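Side-chain contacts in aldo-keto reductase family 1 member C1 (Caenorhabditis elegans, PDB 1QWK), which is a TIM-barrel aldo-keto reductase that probably reduces carbonyl substrates such as aldoses with NADPH: residues A29-I32 with T33-T37; E56-G59 with T60-E64. All blocks are in the same frame, centred on the assembly; numbering follows the deposited sequence.

How the contacts relate
Contacts 1 and 2 are single-helix contacts on helices 28-41 and 55-68, neighbours on the outside of the (βα)8 barrel, and their centres lie about 9 Å apart. The valines of contact 1 pack on the alanines and Ile58 of contact 2: Val31 CG1 meets Ala57 CB at 3.4 Å, and Val31 CG2 meets Ile58 CG1 at 3.7 Å. Further along, a salt bridge of 2.9 Å joins Lys36 NZ to Glu64 OE1. The predicted proton donor Tyr52 is not far from this interface: its side chain is about 6 Å from that of Ile58 and about 8 Å from that of Val31.

Contact 1 (A29-I32 with T33-T37)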
loop_
_atom_site.group_PDB
_atom_site.type_symbol
_atom_site.label_atom_id
_atom_site.label_comp_id
_atom_site.label_asym_id
_atom_site.label_seq_id
_atom_site.Cartn_x
_atom_site.Cartn_y
_atom_site.Cartn_z
ATOM N N ALA A 29 -16.993 -9.166 3.859
ATOM C CA ALA A 29 -17.061 -10.608 4.087
ATOM C C ALA A 29 -15.760 -11.315 3.704
ATOM O O ALA A 29 -15.275 -12.182 4.433
ATOM C CB ALA A 29 -18.227 -11.201 3.306
ATOM N N GLU A 30 -15.199 -10.942 2.558
ATOM C CA GLU A 30 -13.958 -11.544 2.080
ATOM C C GLU A 30 -12.755 -11.148 2.937
ATOM O O GLU A 30 -11.849 -11.955 3.161
ATOM C CB GLU A 30 -13.683 -11.116 0.634
ATOM C CG GLU A 30 -14.764 -11.488 -0.367
ATOM C CD GLU A 30 -14.500 -10.908 -1.746
ATOM O OE1 GLU A 30 -14.393 -9.666 -1.860
ATOM O OE2 GLU A 30 -14.399 -11.688 -2.716
ATOM N N VAL A 31 -12.751 -9.910 3.423
ATOM C CA VAL A 31 -11.625 -9.427 4.209
ATOM C C VAL A 31 -11.431 -10.137 5.544
ATOM O O VAL A 31 -10.300 -10.321 5.990
ATOM C CB VAL A 31 -11.717 -7.904 4.461
ATOM C CG1 VAL A 31 -12.716 -7.604 5.567
ATOM C CG2 VAL A 31 -10.339 -7.363 4.806
ATOM N N ILE A 32 -12.519 -10.544 6.184
ATOM C CA ILE A 32 -12.383 -11.236 7.458
ATOM C C ILE A 32 -11.579 -12.520 7.271
ATOM O O ILE A 32 -10.609 -12.766 7.992
ATOM C CB ILE A 32 -13.754 -11.571 8.065
ATOM C CG1 ILE A 32 -14.472 -10.276 8.455
ATOM C CG2 ILE A 32 -13.579 -12.473 9.280
ATOM C CD1 ILE A 32 -15.900 -10.479 8.937
ATOM N N THR A 33 -11.978 -13.333 6.297
ATOM C CA THR A 33 -11.282 -14.586 6.013
ATOM C C THR A 33 -9.853 -14.313 5.549
ATOM O O THR A 33 -8.924 -15.040 5.901
ATOM C CB THR A 33 -12.001 -15.387 4.907
ATOM O OG1 THR A 33 -13.352 -15.649 5.306
ATOM C CG2 THR A 33 -11.288 -16.707 4.657
ATOM N N ALA A 34 -9.685 -13.259 4.755
ATOM C CA ALA A 34 -8.372 -12.892 4.241
ATOM C C ALA A 34 -7.423 -12.468 5.361
ATOM O O ALA A 34 -6.267 -12.890 5.396
ATOM C CB ALA A 34 -8.510 -11.766 3.215
ATOM N N VAL A 35 -7.911 -11.634 6.271
ATOM C CA VAL A 35 -7.086 -11.161 7.373
ATOM C C VAL A 35 -6.642 -12.315 8.266
ATOM O O VAL A 35 -5.459 -12.440 8.583
ATOM C CB VAL A 35 -7.839 -10.107 8.228
ATOM C CG1 VAL A 35 -7.057 -9.796 9.496
ATOM C CG2 VAL A 35 -8.032 -8.829 7.418
ATOM N N LYS A 36 -7.583 -13.168 8.662
ATOM C CA LYS A 36 -7.242 -14.296 9.527
ATOM C C LYS A 36 -6.271 -15.262 8.860
ATOM O O LYS A 36 -5.363 -15.786 9.507
ATOM C CB LYS A 36 -8.514 -15.029 9.959
ATOM C CG LYS A 36 -9.495 -14.122 10.685
ATOM C CD LYS A 36 -10.700 -14.878 11.232
ATOM C CE LYS A 36 -10.324 -15.760 12.410
ATOM N NZ LYS A 36 -11.513 -16.486 12.943
ATOM N N THR A 37 -6.456 -15.494 7.565
ATOM C CA THR A 37 -5.573 -16.392 6.831
ATOM C C THR A 37 -4.167 -15.806 6.775
ATOM O O THR A 37 -3.173 -16.509 6.985
ATOM C CB THR A 37 -6.072 -16.612 5.389
ATOM O OG1 THR A 37 -7.364 -17.233 5.418
ATOM C CG2 THR A 37 -5.106 -17.503 4.626
#
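On helix 28-41, the first crossover helix of the barrel, Val31 and Val35 stand one turn apart and illustrate how an i, i+4 pair builds an apolar ridge. Their side chains run side by side and point the same way, with CG2 of Val31 at 3.8 Å from CG2 of Val35. The two valines use different rotamers: in Val31, CG2 is the branch opposite the backbone N and CG1 sits between N and the carbonyl carbon (chi1 78°), whereas in Val35 it is CG1 that lies opposite N (chi1 171°). That leaves Val35 CG2 beside its own N and leaning over the carbonyl of the previous turn, 3.1 Å from Val31 O. The same oxygen receives Val35 N in a hydrogen bond of 2.7 Å. Lys36 N bonds to Ile32 O almost straight, at 173°, while the lysine chain passes beside that oxygen, its CG 3.2 Å from Ile32 O. Thr33 O is gripped twice: Thr37 N and Thr37 OG1 reach it from opposite faces of its plane, the hydroxyl at 2.7 Å. Outside the segments, helix 55-68 covers the valine face, where Val35 packs on Ala61 and Ile32 on Ala57, and Lys36 NZ also forms a salt bridge with Glu68 of that helix. Ala34 touches Ile270 of helix 267-274, and both Ala34 and Val35 touch Leu21 of strand 21-22.

Contact 2 (E56-G59 with T60-E64); sequences EAIG and TAIKE
Ile58 and Ile62 share one conformation, with CG1 opposite the carbonyl carbon (chi1 -66° and -65°) and the chain then extended to CD1. In Ile62 this lays CG1 beside its own backbone N and carries it back over the preceding turn, 3.2 Å from Ile58 O. CD1 goes on to meet the CG2 branch of Ile58 at 3.9 Å. The two side chains cross at a slant, a methyl end against a branch methyl, so the two isoleucines are in apolar contact across one turn. Beneath them Ile62 N donates to Ile58 O at 2.9 Å, with an angle of 165° at the hydrogen. Ala61 N makes the equivalent bond to Ala57 O, and Lys63 N the one to Gly59 O. On another face Thr60 folds back on its own helix: N bonds to Glu56 O at 3.1 Å, and OG1 lies 3.3 Å from the same oxygen, a hydrogen bond that remains unsettled. The methine carbon of the threonine, CB, rests 3.4 Å from Ala57 O. Helix 55-68 links strand 45-47 to strand 77-82 in a beta-alpha-beta crossover. On the face that carries Ala57 and Ala61 its neighbour is helix 28-41, with Pro28 against Ala57, while Ile58 also touches Thr23 and Thr48 in loops.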
loop_
_atom_site.group_PDB
_atom_site.type_symbol
_atom_site.label_atom_id
_atom_site.label_comp_id
_atom_site.label_asym_id
_atom_site.label_seq_id
_atom_site.Cartn_x
_atom_site.Cartn_y
_atom_site.Cartn_z
ATOM N N GLU A 56 -14.659 -1.878 9.538
ATOM C CA GLU A 56 -15.465 -2.532 10.562
ATOM C C GLU A 56 -15.224 -4.046 10.541
ATOM O O GLU A 56 -15.074 -4.680 11.588
ATOM C CB GLU A 56 -16.945 -2.216 10.337
ATOM C CG GLU A 56 -17.858 -2.587 11.493
ATOM C CD GLU A 56 -19.274 -2.071 11.291
ATOM O OE1 GLU A 56 -19.456 -0.834 11.251
ATOM O OE2 GLU A 56 -20.202 -2.897 11.167
ATOM N N ALA A 57 -15.174 -4.615 9.342
ATOM C CA ALA A 57 -14.942 -6.045 9.181
ATOM C C ALA A 57 -13.543 -6.409 9.674
ATOM O O ALA A 57 -13.351 -7.432 10.333
ATOM C CB ALA A 57 -15.104 -6.439 7.719
ATOM N N ILE A 58 -12.563 -5.567 9.356
ATOM C CA ILE A 58 -11.194 -5.817 9.787
ATOM C C ILE A 58 -11.123 -5.772 11.310
ATOM O O ILE A 58 -10.389 -6.546 11.927
ATOM C CB ILE A 58 -10.221 -4.782 9.178
ATOM C CG1 ILE A 58 -10.171 -4.965 7.658
ATOM C CG2 ILE A 58 -8.831 -4.941 9.789
ATOM C CD1 ILE A 58 -9.302 -3.959 6.926
ATOM N N GLY A 59 -11.897 -4.874 11.910
ATOM C CA GLY A 59 -11.916 -4.763 13.358
ATOM C C GLY A 59 -12.426 -6.056 13.963
ATOM O O GLY A 59 -11.921 -6.526 14.985
ATOM N N THR A 60 -13.431 -6.640 13.321
ATOM C CA THR A 60 -14.007 -7.894 13.790
ATOM C C THR A 60 -12.976 -9.011 13.641
ATOM O O THR A 60 -12.814 -9.844 14.533
ATOM C CB THR A 60 -15.285 -8.245 12.997
ATOM O OG1 THR A 60 -16.278 -7.239 13.233
ATOM C CG2 THR A 60 -15.839 -9.601 13.429
ATOM N N ALA A 61 -12.270 -9.016 12.515
ATOM C CA ALA A 61 -11.253 -10.028 12.266
ATOM C C ALA A 61 -10.163 -9.970 13.333
ATOM O O ALA A 61 -9.753 -10.997 13.876
ATOM C CB ALA A 61 -10.644 -9.827 10.880
ATOM N N ILE A 62 -9.690 -8.764 13.627
ATOM C CA ILE A 62 -8.647 -8.584 14.631
ATOM C C ILE A 62 -9.144 -9.038 15.999
ATOM O O ILE A 62 -8.417 -9.685 16.751
ATOM C CB ILE A 62 -8.210 -7.111 14.716
ATOM C CG1 ILE A 62 -7.549 -6.699 13.394
ATOM C CG2 ILE A 62 -7.256 -6.916 15.888
ATOM C CD1 ILE A 62 -7.176 -5.233 13.320
ATOM N N LYS A 63 -10.391 -8.701 16.310
ATOM C CA LYS A 63 -10.982 -9.079 17.584
ATOM C C LYS A 63 -10.947 -10.602 17.736
ATOM O O LYS A 63 -10.533 -11.121 18.773
ATOM C CB LYS A 63 -12.424 -8.571 17.661
ATOM C CG LYS A 63 -13.024 -8.591 19.060
ATOM C CD LYS A 63 -14.445 -8.044 19.052
ATOM C CE LYS A 63 -14.950 -7.757 20.461
ATOM N NZ LYS A 63 -14.969 -8.971 21.327
ATOM N N GLU A 64 -11.374 -11.313 16.696
ATOM C CA GLU A 64 -11.384 -12.772 16.716
ATOM C C GLU A 64 -9.976 -13.340 16.874
ATOM O O GLU A 64 -9.766 -14.305 17.613
ATOM C CB GLU A 64 -12.024 -13.316 15.435
ATOM C CG GLU A 64 -13.543 -13.212 15.404
ATOM C CD GLU A 64 -14.134 -13.616 14.064
ATOM O OE1 GLU A 64 -13.721 -14.661 13.512
ATOM O OE2 GLU A 64 -15.023 -12.895 13.563
#